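Local coordinates for protein type I site-specific restriction-modification system, R (Restriction) subunit (Vibrio vulnificus, PDB 3H1T) that probably hydrolyses ATP to drive DNA translocation and restriction, being a fragment of the putative motor and nuclease subunit of a type I restriction enzyme, at residues S531-I536 and G559-N564; Q493-S498 and R542-Y547; V61-S66 and P373-R378; K221-R226 and T257-A262. All blocks are in the same frame, centred on the assembly; numbering follows the deposited sequence.

Contact 1: S531-I536 and G559-N564; sequences SEFKQI and GSATQN
Ser560 O is gripped by two backbone N-H groups, Gln563 N at 2.7 Å and Asn564 N at 2.6 Å from Ser560 O, which close the first turn of the short helix 561-564, whose Ala561 and Thr562 meet the ring of Phe533. This ring alone reaches across from helix 530-537, and it does so with its far end. CE1 of Phe533 lies 3.8 Å from Ala561 O and 4.3 Å from Ala561 CB, while CZ comes to 4.0 Å from Thr562 CA and 4.2 Å from the methyl CG2 of Thr562. With CG anti to the backbone N (chi1 -179°), the phenylalanine extends straight out from its helix and can span the 7.9 Å between the CA atoms of Phe533 and Ala561. A long apolar side chain suits this place because it reaches from one backbone to the other, and the small Ala561 lets the two backbones come close. Thr562 combines a methyl, CG2, beside the ring with a hydroxyl whose OG1 bonds to Asp556, at the end of strand 552-556. Phe565 meets the Phe533 ring too, and Leu523 of strand 518-524 touches both Phe533 and Ala561. Helix 530-537 carries the start of the Gln-x-x-Gly-Arg-x-x-Arg sequence, motif VI of superfamily 2 helicases, here packed within the second RecA-like domain.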
loop_
_atom_site.group_PDB
_atom_site.type_symbol
_atom_site.label_atom_id
_atom_site.label_comp_id
_atom_site.label_asym_id
_atom_site.label_seq_id
_atom_site.Cartn_x
_atom_site.Cartn_y
_atom_site.Cartn_z
ATOM N N SER A 531 -13.650 3.091 -6.133
ATOM C CA SER A 531 -12.931 1.907 -5.660
ATOM C C SER A 531 -12.469 1.061 -6.837
ATOM O O SER A 531 -11.338 0.588 -6.855
ATOM C CB SER A 531 -13.811 1.059 -4.731
ATOM O OG SER A 531 -14.009 1.710 -3.479
ATOM N N GLU A 532 -13.343 0.895 -7.828
ATOM C CA GLU A 532 -13.019 0.106 -9.017
ATOM C C GLU A 532 -11.939 0.790 -9.825
ATOM O O GLU A 532 -11.041 0.139 -10.321
ATOM C CB GLU A 532 -14.254 -0.107 -9.906
ATOM C CG GLU A 532 -13.940 -0.798 -11.239
ATOM C CD GLU A 532 -15.172 -1.304 -11.986
ATOM O OE1 GLU A 532 -15.928 -0.493 -12.568
ATOM O OE2 GLU A 532 -15.386 -2.531 -11.988
ATOM N N PHE A 533 -12.028 2.105 -9.954
ATOM C CA PHE A 533 -11.033 2.839 -10.714
ATOM C C PHE A 533 -9.632 2.618 -10.135
ATOM O O PHE A 533 -8.688 2.296 -10.856
ATOM C CB PHE A 533 -11.353 4.338 -10.717
ATOM C CG PHE A 533 -10.374 5.156 -11.505
ATOM C CD1 PHE A 533 -10.478 5.249 -12.891
ATOM C CD2 PHE A 533 -9.333 5.829 -10.858
ATOM C CE1 PHE A 533 -9.548 6.008 -13.631
ATOM C CE2 PHE A 533 -8.405 6.589 -11.578
ATOM C CZ PHE A 533 -8.512 6.680 -12.971
ATOM N N LYS A 534 -9.515 2.801 -8.825
ATOM C CA LYS A 534 -8.237 2.638 -8.145
ATOM C C LYS A 534 -7.692 1.218 -8.192
ATOM O O LYS A 534 -6.480 1.012 -8.128
ATOM C CB LYS A 534 -8.346 3.097 -6.693
ATOM C CG LYS A 534 -8.546 4.603 -6.550
ATOM C CD LYS A 534 -8.089 5.118 -5.194
ATOM C CE LYS A 534 -8.559 6.563 -4.948
ATOM N NZ LYS A 534 -7.979 7.592 -5.873
ATOM N N GLN A 535 -8.584 0.237 -8.279
ATOM C CA GLN A 535 -8.177 -1.154 -8.365
ATOM C C GLN A 535 -7.590 -1.378 -9.753
ATOM O O GLN A 535 -6.591 -2.082 -9.915
ATOM C CB GLN A 535 -9.373 -2.087 -8.163
ATOM C CG GLN A 535 -9.818 -2.249 -6.720
ATOM C CD GLN A 535 -11.074 -3.093 -6.602
ATOM O OE1 GLN A 535 -11.622 -3.273 -5.513
ATOM N NE2 GLN A 535 -11.535 -3.623 -7.728
ATOM N N ILE A 536 -8.214 -0.769 -10.756
ATOM C CA ILE A 536 -7.752 -0.906 -12.122
ATOM C C ILE A 536 -6.371 -0.285 -12.227
ATOM O O ILE A 536 -5.417 -0.946 -12.657
ATOM C CB ILE A 536 -8.745 -0.249 -13.109
ATOM C CG1 ILE A 536 -10.004 -1.121 -13.219
ATOM C CG2 ILE A 536 -8.115 -0.090 -14.475
ATOM C CD1 ILE A 536 -11.126 -0.499 -14.017
ATOM N N GLY A 559 -12.550 8.329 -22.466
ATOM C CA GLY A 559 -12.603 9.759 -22.684
ATOM C C GLY A 559 -13.287 10.456 -21.523
ATOM O O GLY A 559 -14.141 11.329 -21.718
ATOM N N SER A 560 -12.922 10.061 -20.303
ATOM C CA SER A 560 -13.512 10.666 -19.117
ATOM C C SER A 560 -13.125 10.012 -17.792
ATOM O O SER A 560 -12.916 10.724 -16.801
ATOM C CB SER A 560 -15.036 10.681 -19.242
ATOM O OG SER A 560 -15.574 9.368 -19.305
ATOM N N ALA A 561 -13.026 8.682 -17.758
ATOM C CA ALA A 561 -12.675 7.971 -16.527
ATOM C C ALA A 561 -11.543 8.639 -15.754
ATOM O O ALA A 561 -11.706 8.961 -14.579
ATOM C CB ALA A 561 -12.299 6.512 -16.837
ATOM N N THR A 562 -10.407 8.860 -16.408
ATOM C CA THR A 562 -9.271 9.485 -15.744
ATOM C C THR A 562 -9.531 10.926 -15.284
ATOM O O THR A 562 -8.804 11.433 -14.430
ATOM C CB THR A 562 -8.015 9.453 -16.647
ATOM O OG1 THR A 562 -8.337 10.002 -17.926
ATOM C CG2 THR A 562 -7.540 8.028 -16.852
ATOM N N GLN A 563 -10.550 11.589 -15.833
ATOM C CA GLN A 563 -10.859 12.963 -15.417
ATOM C C GLN A 563 -11.876 12.876 -14.289
ATOM O O GLN A 563 -11.791 13.559 -13.273
ATOM C CB GLN A 563 -11.450 13.767 -16.585
ATOM C CG GLN A 563 -10.599 13.727 -17.844
ATOM C CD GLN A 563 -10.839 14.908 -18.777
ATOM O OE1 GLN A 563 -11.683 14.852 -19.669
ATOM N NE2 GLN A 563 -10.087 15.989 -18.565
ATOM N N ASN A 564 -12.837 11.997 -14.491
ATOM C CA ASN A 564 -13.904 11.766 -13.532
ATOM C C ASN A 564 -13.392 11.298 -12.163
ATOM O O ASN A 564 -13.850 11.789 -11.136
ATOM C CB ASN A 564 -14.855 10.717 -14.106
ATOM C CG ASN A 564 -16.306 10.989 -13.781
ATOM O OD1 ASN A 564 -16.752 10.830 -12.641
ATOM N ND2 ASN A 564 -17.063 11.396 -14.797
#

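Contact 2: Q493-S498 and R542-Y547; sequences QELETS and RLREDY
The Tyr547 ring has Leu495 over one face, with CB almost above its centre: Leu495 CB stands 3.9 Å from the ring centroid and 12° off the normal, a CH-pi contact. At the edge, near the ring plane, Glu496 OE1 approaches the hydroxyl. The Arg544 guanidinium is likewise covered on one face by Leu495, whose CD1 rides 3.2 Å above that plane, offset toward the rim. One branched aliphatic side chain thus serves two flat groups, its CD1 lying 3.5 Å from Tyr547 CE2. Both segments are loops of the second RecA-like domain that lead from a helix into a parallel strand: segment 493-498 precedes strand 502-505, and segment 542-547 precedes strand 552-556, so the contact joins two helix-to-strand connections at the protein surface. Tyr547 OH donates to Glu496 OE1 at 2.7 Å, arriving on the syn side but 26° out of the carboxylate plane. A bend at chi2 (95°) curls the glutamate chain toward the phenol, and the carboxylate stands nearly perpendicular to the ring. Arg544 NH1 forms a salt bridge with Asp546 OD2 at 2.7 Å, which ties the guanidinium down beside Leu495. Pro516 touches both Leu495 and Arg544.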
loop_
_atom_site.group_PDB
_atom_site.type_symbol
_atom_site.label_atom_id
_atom_site.label_comp_id
_atom_site.label_asym_id
_atom_site.label_seq_id
_atom_site.Cartn_x
_atom_site.Cartn_y
_atom_site.Cartn_z
ATOM N N GLN A 493 1.377 -13.385 -15.344
ATOM C CA GLN A 493 1.880 -12.869 -14.087
ATOM C C GLN A 493 3.355 -13.144 -13.851
ATOM O O GLN A 493 4.008 -12.430 -13.087
ATOM C CB GLN A 493 1.062 -13.452 -12.939
ATOM C CG GLN A 493 -0.341 -12.897 -12.863
ATOM C CD GLN A 493 -1.085 -13.395 -11.653
ATOM O OE1 GLN A 493 -2.074 -12.804 -11.234
ATOM N NE2 GLN A 493 -0.612 -14.492 -11.081
ATOM N N GLU A 494 3.886 -14.165 -14.513
ATOM C CA GLU A 494 5.287 -14.520 -14.331
ATOM C C GLU A 494 6.210 -13.480 -14.926
ATOM O O GLU A 494 5.975 -12.996 -16.036
ATOM C CB GLU A 494 5.548 -15.895 -14.943
ATOM C CG GLU A 494 4.424 -16.841 -14.612
ATOM C CD GLU A 494 4.811 -18.292 -14.668
ATOM O OE1 GLU A 494 5.199 -18.784 -15.757
ATOM O OE2 GLU A 494 4.711 -18.940 -13.604
ATOM N N LEU A 495 7.247 -13.137 -14.162
ATOM C CA LEU A 495 8.254 -12.150 -14.551
ATOM C C LEU A 495 9.085 -12.545 -15.768
ATOM O O LEU A 495 9.420 -11.700 -16.603
ATOM C CB LEU A 495 9.238 -11.918 -13.399
ATOM C CG LEU A 495 8.730 -11.842 -11.957
ATOM C CD1 LEU A 495 9.923 -11.648 -11.007
ATOM C CD2 LEU A 495 7.744 -10.698 -11.833
ATOM N N GLU A 496 9.409 -13.831 -15.864
ATOM C CA GLU A 496 10.260 -14.343 -16.933
ATOM C C GLU A 496 9.598 -14.794 -18.245
ATOM O O GLU A 496 10.306 -15.130 -19.197
ATOM C CB GLU A 496 11.095 -15.498 -16.378
ATOM C CG GLU A 496 12.465 -15.729 -17.027
ATOM C CD GLU A 496 13.602 -15.040 -16.283
ATOM O OE1 GLU A 496 13.415 -14.723 -15.085
ATOM O OE2 GLU A 496 14.682 -14.833 -16.886
ATOM N N THR A 497 8.268 -14.802 -18.315
ATOM C CA THR A 497 7.574 -15.235 -19.534
ATOM C C THR A 497 7.283 -14.045 -20.454
ATOM O O THR A 497 6.961 -12.967 -19.973
ATOM C CB THR A 497 6.259 -15.905 -19.182
ATOM O OG1 THR A 497 5.484 -15.007 -18.381
ATOM C CG2 THR A 497 6.494 -17.193 -18.415
ATOM N N SER A 498 7.369 -14.230 -21.769
ATOM C CA SER A 498 7.107 -13.114 -22.682
ATOM C C SER A 498 5.657 -13.003 -23.155
ATOM O O SER A 498 5.235 -11.947 -23.626
ATOM C CB SER A 498 8.055 -13.158 -23.900
ATOM O OG SER A 498 7.859 -14.318 -24.687
ATOM N N ARG A 542 2.887 -1.644 -9.237
ATOM C CA ARG A 542 3.929 -2.464 -8.633
ATOM C C ARG A 542 5.284 -2.247 -9.333
ATOM O O ARG A 542 5.349 -2.145 -10.558
ATOM C CB ARG A 542 3.504 -3.930 -8.725
ATOM C CG ARG A 542 4.179 -4.849 -7.738
ATOM C CD ARG A 542 3.329 -5.034 -6.496
ATOM N NE ARG A 542 3.424 -6.392 -5.965
ATOM C CZ ARG A 542 4.536 -6.925 -5.467
ATOM N NH1 ARG A 542 5.659 -6.216 -5.427
ATOM N NH2 ARG A 542 4.527 -8.169 -5.006
ATOM N N LEU A 543 6.365 -2.162 -8.556
ATOM C CA LEU A 543 7.704 -1.960 -9.116
ATOM C C LEU A 543 8.509 -3.250 -9.283
ATOM O O LEU A 543 8.403 -4.187 -8.486
ATOM C CB LEU A 543 8.512 -0.986 -8.253
ATOM C CG LEU A 543 8.314 0.528 -8.337
ATOM C CD1 LEU A 543 9.075 1.188 -7.203
ATOM C CD2 LEU A 543 8.808 1.049 -9.675
ATOM N N ARG A 544 9.316 -3.279 -10.340
ATOM C CA ARG A 544 10.160 -4.424 -10.662
ATOM C C ARG A 544 11.331 -3.940 -11.507
ATOM O O ARG A 544 11.509 -4.344 -12.662
ATOM C CB ARG A 544 9.371 -5.479 -11.434
ATOM C CG ARG A 544 9.107 -6.747 -10.649
ATOM C CD ARG A 544 10.392 -7.319 -10.058
ATOM N NE ARG A 544 10.139 -8.494 -9.226
ATOM C CZ ARG A 544 11.074 -9.160 -8.552
ATOM N NH1 ARG A 544 12.340 -8.770 -8.604
ATOM N NH2 ARG A 544 10.744 -10.224 -7.827
ATOM N N GLU A 545 12.106 -3.042 -10.913
ATOM C CA GLU A 545 13.291 -2.444 -11.522
ATOM C C GLU A 545 14.120 -3.593 -12.045
ATOM O O GLU A 545 14.823 -3.490 -13.056
ATOM C CB GLU A 545 14.033 -1.700 -10.427
ATOM C CG GLU A 545 15.377 -1.106 -10.756
ATOM C CD GLU A 545 15.848 -0.173 -9.647
ATOM O OE1 GLU A 545 15.682 -0.529 -8.461
ATOM O OE2 GLU A 545 16.386 0.909 -9.956
ATOM N N ASP A 546 14.018 -4.691 -11.309
ATOM C CA ASP A 546 14.699 -5.947 -11.579
ATOM C C ASP A 546 14.484 -6.337 -13.046
ATOM O O ASP A 546 15.430 -6.641 -13.774
ATOM C CB ASP A 546 14.101 -6.997 -10.632
ATOM C CG ASP A 546 14.974 -8.210 -10.466
ATOM O OD1 ASP A 546 16.210 -8.070 -10.526
ATOM O OD2 ASP A 546 14.420 -9.306 -10.245
ATOM N N TYR A 547 13.223 -6.302 -13.462
ATOM C CA TYR A 547 12.803 -6.658 -14.811
ATOM C C TYR A 547 12.407 -5.458 -15.678
ATOM O O TYR A 547 11.468 -5.541 -16.463
ATOM C CB TYR A 547 11.641 -7.644 -14.706
ATOM C CG TYR A 547 12.120 -9.029 -14.349
ATOM C CD1 TYR A 547 12.566 -9.895 -15.344
ATOM C CD2 TYR A 547 12.233 -9.439 -13.020
ATOM C CE1 TYR A 547 13.120 -11.127 -15.032
ATOM C CE2 TYR A 547 12.791 -10.677 -12.696
ATOM C CZ TYR A 547 13.236 -11.511 -13.712
ATOM O OH TYR A 547 13.836 -12.710 -13.408
#

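Contact 3: V61-S66 and P373-R378; sequences VQFKGS and PYRVHR
The short segments 61-63 and 373-375 run about 40° apart and share no hydrogen bond; Val61 and Pro373, 7.0 Å apart, are the nearest pair of CA atoms, so side chains make the contact. Val61 and Phe63, two residues apart on an extended strand, both point at the other segment. The valine crosses the proline ring at about a right angle, Val61 CG1 lying 3.7 Å from Pro373 CG, a snug fit of two compact apolar groups. Phe63 meets Pro373 CG more loosely and takes the Arg375 guanidinium over one face in a cation-pi interaction: Arg375 CZ sits 3.8 Å from the Phe63 ring centroid, 26° off the normal and shifted toward the rim. The guanidinium is inclined to the ring by 39°, although Arg375 NH2 is modelled implausibly close to the ring and the finer geometry is doubtful. A bend at chi2 carries the end of the arginine across to the phenylalanine. Phenylalanine offers the pi cloud, and arginine a cation held above one face. Trp551 completes the cluster, with a second cation-pi contact to Arg375 and its ring edge-to-face with Phe63. Strand 61-64 pairs with strand 67-70 in a hairpin of the N-terminal part of the chain, whereas strand 374-381 lies between strands 552-556 and 576-582 in the sheet of the second RecA-like domain, so the hairpin meets that sheet at the start of an inner strand.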
loop_
_atom_site.group_PDB
_atom_site.type_symbol
_atom_site.label_atom_id
_atom_site.label_comp_id
_atom_site.label_asym_id
_atom_site.label_seq_id
_atom_site.Cartn_x
_atom_site.Cartn_y
_atom_site.Cartn_z
ATOM N N VAL A 61 10.998 7.431 -8.340
ATOM C CA VAL A 61 11.379 7.169 -9.717
ATOM C C VAL A 61 11.097 8.466 -10.460
ATOM O O VAL A 61 9.954 8.924 -10.522
ATOM C CB VAL A 61 10.542 6.039 -10.349
ATOM C CG1 VAL A 61 10.679 6.096 -11.876
ATOM C CG2 VAL A 61 11.009 4.684 -9.841
ATOM N N GLN A 62 12.147 9.065 -11.004
ATOM C CA GLN A 62 12.034 10.327 -11.724
ATOM C C GLN A 62 12.454 10.198 -13.174
ATOM O O GLN A 62 12.874 9.130 -13.627
ATOM C CB GLN A 62 12.926 11.386 -11.080
ATOM C CG GLN A 62 12.324 12.150 -9.921
ATOM C CD GLN A 62 13.397 12.780 -9.056
ATOM O OE1 GLN A 62 14.528 12.993 -9.503
ATOM N NE2 GLN A 62 13.050 13.083 -7.812
ATOM N N PHE A 63 12.350 11.308 -13.900
ATOM C CA PHE A 63 12.744 11.355 -15.302
ATOM C C PHE A 63 13.599 12.588 -15.549
ATOM O O PHE A 63 13.437 13.627 -14.908
ATOM C CB PHE A 63 11.519 11.365 -16.222
ATOM C CG PHE A 63 10.663 10.128 -16.110
ATOM C CD1 PHE A 63 9.726 10.007 -15.085
ATOM C CD2 PHE A 63 10.792 9.081 -17.023
ATOM C CE1 PHE A 63 8.923 8.869 -14.967
ATOM C CE2 PHE A 63 9.990 7.931 -16.911
ATOM C CZ PHE A 63 9.054 7.833 -15.880
ATOM N N LYS A 64 14.536 12.464 -16.475
ATOM C CA LYS A 64 15.424 13.575 -16.809
ATOM C C LYS A 64 15.700 13.429 -18.289
ATOM O O LYS A 64 16.292 12.428 -18.715
ATOM C CB LYS A 64 16.752 13.468 -16.059
ATOM C CG LYS A 64 16.691 13.482 -14.533
ATOM C CD LYS A 64 16.368 14.854 -13.951
ATOM C CE LYS A 64 16.748 14.906 -12.471
ATOM N NZ LYS A 64 16.441 13.611 -11.793
ATOM N N GLY A 65 15.308 14.427 -19.075
ATOM C CA GLY A 65 15.508 14.325 -20.507
ATOM C C GLY A 65 14.651 13.148 -20.943
ATOM O O GLY A 65 13.503 12.995 -20.514
ATOM N N SER A 66 15.201 12.287 -21.776
ATOM C CA SER A 66 14.470 11.120 -22.235
ATOM C C SER A 66 14.818 9.924 -21.351
ATOM O O SER A 66 14.381 8.805 -21.619
ATOM C CB SER A 66 14.852 10.855 -23.700
ATOM O OG SER A 66 16.167 11.332 -23.955
ATOM N N PRO A 373 5.308 5.216 -10.787
ATOM C CA PRO A 373 4.658 6.422 -11.330
ATOM C C PRO A 373 3.955 6.097 -12.668
ATOM O O PRO A 373 4.195 5.037 -13.242
ATOM C CB PRO A 373 5.828 7.406 -11.461
ATOM C CG PRO A 373 7.001 6.491 -11.728
ATOM C CD PRO A 373 6.772 5.391 -10.732
ATOM N N TYR A 374 3.116 6.990 -13.183
ATOM C CA TYR A 374 2.392 6.681 -14.415
ATOM C C TYR A 374 2.157 7.849 -15.369
ATOM O O TYR A 374 2.198 9.011 -14.969
ATOM C CB TYR A 374 1.034 6.069 -14.036
ATOM C CG TYR A 374 0.232 6.943 -13.080
ATOM C CD1 TYR A 374 -0.513 8.029 -13.550
ATOM C CD2 TYR A 374 0.288 6.738 -11.693
ATOM C CE1 TYR A 374 -1.170 8.881 -12.666
ATOM C CE2 TYR A 374 -0.366 7.591 -10.813
ATOM C CZ TYR A 374 -1.089 8.656 -11.300
ATOM O OH TYR A 374 -1.713 9.483 -10.394
ATOM N N ARG A 375 1.923 7.518 -16.636
ATOM C CA ARG A 375 1.609 8.508 -17.660
ATOM C C ARG A 375 0.170 8.275 -18.093
ATOM O O ARG A 375 -0.253 7.131 -18.247
ATOM C CB ARG A 375 2.497 8.354 -18.899
ATOM C CG ARG A 375 3.886 8.913 -18.775
ATOM C CD ARG A 375 4.776 8.019 -17.941
ATOM N NE ARG A 375 6.055 8.658 -17.640
ATOM C CZ ARG A 375 7.000 8.918 -18.541
ATOM N NH1 ARG A 375 6.827 8.590 -19.820
ATOM N NH2 ARG A 375 8.117 9.530 -18.165
ATOM N N VAL A 376 -0.595 9.341 -18.274
ATOM C CA VAL A 376 -1.952 9.165 -18.737
ATOM C C VAL A 376 -2.061 9.618 -20.192
ATOM O O VAL A 376 -1.567 10.677 -20.567
ATOM C CB VAL A 376 -2.983 9.966 -17.912
ATOM C CG1 VAL A 376 -4.372 9.746 -18.505
ATOM C CG2 VAL A 376 -2.959 9.538 -16.462
ATOM N N HIS A 377 -2.679 8.779 -21.013
ATOM C CA HIS A 377 -2.898 9.077 -22.421
ATOM C C HIS A 377 -4.396 8.942 -22.581
ATOM O O HIS A 377 -4.926 7.830 -22.660
ATOM C CB HIS A 377 -2.185 8.064 -23.316
ATOM C CG HIS A 377 -0.710 7.972 -23.077
ATOM N ND1 HIS A 377 0.125 9.064 -23.151
ATOM C CD2 HIS A 377 0.079 6.915 -22.774
ATOM C CE1 HIS A 377 1.368 8.685 -22.906
ATOM N NE2 HIS A 377 1.368 7.385 -22.675
ATOM N N ARG A 378 -5.083 10.077 -22.562
ATOM C CA ARG A 378 -6.530 10.129 -22.704
ATOM C C ARG A 378 -6.784 10.126 -24.217
ATOM O O ARG A 378 -6.143 10.876 -24.965
ATOM C CB ARG A 378 -7.042 11.418 -22.045
ATOM C CG ARG A 378 -8.527 11.490 -21.755
ATOM C CD ARG A 378 -8.798 12.142 -20.386
ATOM N NE ARG A 378 -7.886 13.239 -20.061
ATOM C CZ ARG A 378 -7.812 14.375 -20.749
ATOM N NH1 ARG A 378 -8.600 14.565 -21.800
ATOM N NH2 ARG A 378 -6.942 15.320 -20.403
#

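Contact 4: K221-R226 and T257-A262; sequences KLWSAR and TPFGDA
Trp223, on helix 211-224 of the first RecA-like domain, meets Phe259 edge-to-face; Phe259 lies in the loop between strands 238-242 and 263-265. This helix follows the P-loop sequence in the fold, and the contact lies at the helix end remote from that loop. The edge of Phe259 is directed at the six-membered ring of Trp223, with centroids 5.0 Å apart and planes inclined by 64°. Phe259 CE1 leads the approach, standing 3.4 Å from Trp223 CE3 and offset toward the rim of the indole. In return Trp223 CB lies at the edge of the phenylalanine, in its plane, and the two side chains run antiparallel, side by side. A chi1 of -177° swings the indole away from its own backbone N and out toward loop 257-262. Tryptophan suits this place because its broad surface takes Phe259 on one face and still reaches Ala262. Trp220, one turn earlier, also meets both rings, and Lys235 makes a cation-pi contact with Trp223. Just beyond, the helix ends in a Schellman motif with Arg226 at positive phi, and Arg226 N bonds to Trp223 O at 2.8 Å. The small Ala262, next to strand 263-265, brings its CB to 4.1 Å from Trp223 CZ2.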
loop_
_atom_site.group_PDB
_atom_site.type_symbol
_atom_site.label_atom_id
_atom_site.label_comp_id
_atom_site.label_asym_id
_atom_site.label_seq_id
_atom_site.Cartn_x
_atom_site.Cartn_y
_atom_site.Cartn_z
ATOM N N LYS A 221 2.679 -10.329 16.876
ATOM C CA LYS A 221 2.910 -9.547 18.086
ATOM C C LYS A 221 1.943 -9.936 19.207
ATOM O O LYS A 221 2.374 -10.299 20.302
ATOM C CB LYS A 221 2.802 -8.037 17.797
ATOM C CG LYS A 221 4.081 -7.404 17.245
ATOM C CD LYS A 221 3.934 -5.907 16.967
ATOM C CE LYS A 221 3.761 -5.079 18.240
ATOM N NZ LYS A 221 4.993 -4.987 19.065
ATOM N N LEU A 222 0.643 -9.873 18.931
ATOM C CA LEU A 222 -0.362 -10.213 19.933
ATOM C C LEU A 222 -0.388 -11.699 20.304
ATOM O O LEU A 222 -0.607 -12.038 21.466
ATOM C CB LEU A 222 -1.742 -9.786 19.446
ATOM C CG LEU A 222 -1.983 -8.282 19.323
ATOM C CD1 LEU A 222 -3.068 -8.028 18.296
ATOM C CD2 LEU A 222 -2.358 -7.717 20.673
ATOM N N TRP A 223 -0.156 -12.580 19.334
ATOM C CA TRP A 223 -0.178 -14.019 19.600
ATOM C C TRP A 223 0.948 -14.449 20.539
ATOM O O TRP A 223 0.716 -14.906 21.661
ATOM C CB TRP A 223 -0.060 -14.804 18.290
ATOM C CG TRP A 223 -0.147 -16.292 18.472
ATOM C CD1 TRP A 223 -1.234 -17.013 18.900
ATOM C CD2 TRP A 223 0.883 -17.248 18.200
ATOM N NE1 TRP A 223 -0.940 -18.355 18.906
ATOM C CE2 TRP A 223 0.354 -18.526 18.482
ATOM C CE3 TRP A 223 2.205 -17.149 17.745
ATOM C CZ2 TRP A 223 1.104 -19.698 18.320
ATOM C CZ3 TRP A 223 2.950 -18.319 17.583
ATOM C CH2 TRP A 223 2.395 -19.573 17.870
ATOM N N SER A 224 2.176 -14.301 20.067
ATOM C CA SER A 224 3.333 -14.680 20.849
ATOM C C SER A 224 3.348 -14.051 22.238
ATOM O O SER A 224 3.958 -14.596 23.152
ATOM C CB SER A 224 4.608 -14.309 20.085
ATOM O OG SER A 224 4.520 -12.995 19.564
ATOM N N ALA A 225 2.673 -12.916 22.398
ATOM C CA ALA A 225 2.636 -12.203 23.673
ATOM C C ALA A 225 1.555 -12.731 24.617
ATOM O O ALA A 225 1.443 -12.284 25.767
ATOM C CB ALA A 225 2.412 -10.722 23.421
ATOM N N ARG A 226 0.761 -13.674 24.122
ATOM C CA ARG A 226 -0.321 -14.268 24.896
ATOM C C ARG A 226 -1.396 -13.228 25.223
ATOM O O ARG A 226 -2.007 -13.274 26.294
ATOM C CB ARG A 226 0.197 -14.877 26.210
ATOM C CG ARG A 226 1.362 -15.849 26.069
ATOM C CD ARG A 226 1.120 -16.875 24.967
ATOM N NE ARG A 226 1.778 -18.150 25.253
ATOM C CZ ARG A 226 1.435 -18.943 26.268
ATOM N NH1 ARG A 226 0.446 -18.585 27.082
ATOM N NH2 ARG A 226 2.077 -20.089 26.471
ATOM N N THR A 257 3.653 -19.120 7.534
ATOM C CA THR A 257 4.268 -20.381 7.936
ATOM C C THR A 257 4.799 -20.390 9.378
ATOM O O THR A 257 4.760 -21.418 10.055
ATOM C CB THR A 257 5.410 -20.739 6.971
ATOM O OG1 THR A 257 4.905 -20.693 5.625
ATOM C CG2 THR A 257 5.921 -22.155 7.260
ATOM N N PRO A 258 5.303 -19.238 9.869
ATOM C CA PRO A 258 5.821 -19.132 11.236
ATOM C C PRO A 258 4.822 -19.582 12.305
ATOM O O PRO A 258 5.193 -19.868 13.449
ATOM C CB PRO A 258 6.151 -17.654 11.348
ATOM C CG PRO A 258 6.718 -17.377 10.003
ATOM C CD PRO A 258 5.693 -18.043 9.093
ATOM N N PHE A 259 3.550 -19.603 11.930
ATOM C CA PHE A 259 2.471 -19.997 12.829
ATOM C C PHE A 259 2.278 -21.513 12.875
ATOM O O PHE A 259 2.099 -22.090 13.953
ATOM C CB PHE A 259 1.172 -19.325 12.402
ATOM C CG PHE A 259 1.009 -17.941 12.940
ATOM C CD1 PHE A 259 0.823 -17.737 14.301
ATOM C CD2 PHE A 259 1.006 -16.840 12.089
ATOM C CE1 PHE A 259 0.626 -16.451 14.815
ATOM C CE2 PHE A 259 0.812 -15.544 12.590
ATOM C CZ PHE A 259 0.618 -15.352 13.959
ATOM N N GLY A 260 2.313 -22.129 11.696
ATOM C CA GLY A 260 2.164 -23.560 11.546
ATOM C C GLY A 260 1.561 -24.381 12.665
ATOM O O GLY A 260 2.060 -24.415 13.797
ATOM N N ASP A 261 0.461 -25.046 12.324
ATOM C CA ASP A 261 -0.248 -25.938 13.228
ATOM C C ASP A 261 -1.076 -25.204 14.244
ATOM O O ASP A 261 -1.804 -25.816 15.040
ATOM C CB ASP A 261 0.748 -26.881 13.886
ATOM C CG ASP A 261 1.450 -27.770 12.864
ATOM O OD1 ASP A 261 1.906 -27.236 11.822
ATOM O OD2 ASP A 261 1.533 -29.006 13.103
ATOM N N ALA A 262 -0.954 -23.885 14.228
ATOM C CA ALA A 262 -1.777 -23.034 15.066
ATOM C C ALA A 262 -2.767 -22.606 13.975
ATOM O O ALA A 262 -3.908 -22.213 14.221
ATOM C CB ALA A 262 -0.955 -21.850 15.564
#

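In the fold
Contacts 1 and 2 lie in the second RecA-like domain, and contact 3 joins that domain to the N-terminal part of the chain. Centres lie about 19 Å apart for contacts 1 and 3 and for contacts 2 and 3, and 25 Å for contacts 1 and 2. Contact 3 touches both others: Thr562 and Gln563 pack on Arg378 of strand 374-381, and Leu543 touches Val61. Contacts 1 and 2 alternate along the chain; contact 2 closes before strand 552-556, contact 1 after it. Contact 4 belongs to the first RecA-like domain, its centre about 40 Å from that of contact 1, and is nested within the long loop that contact 3 closes. Contact 3 thereby ties the N-terminal part, probably the nuclease region, to the second motor domain.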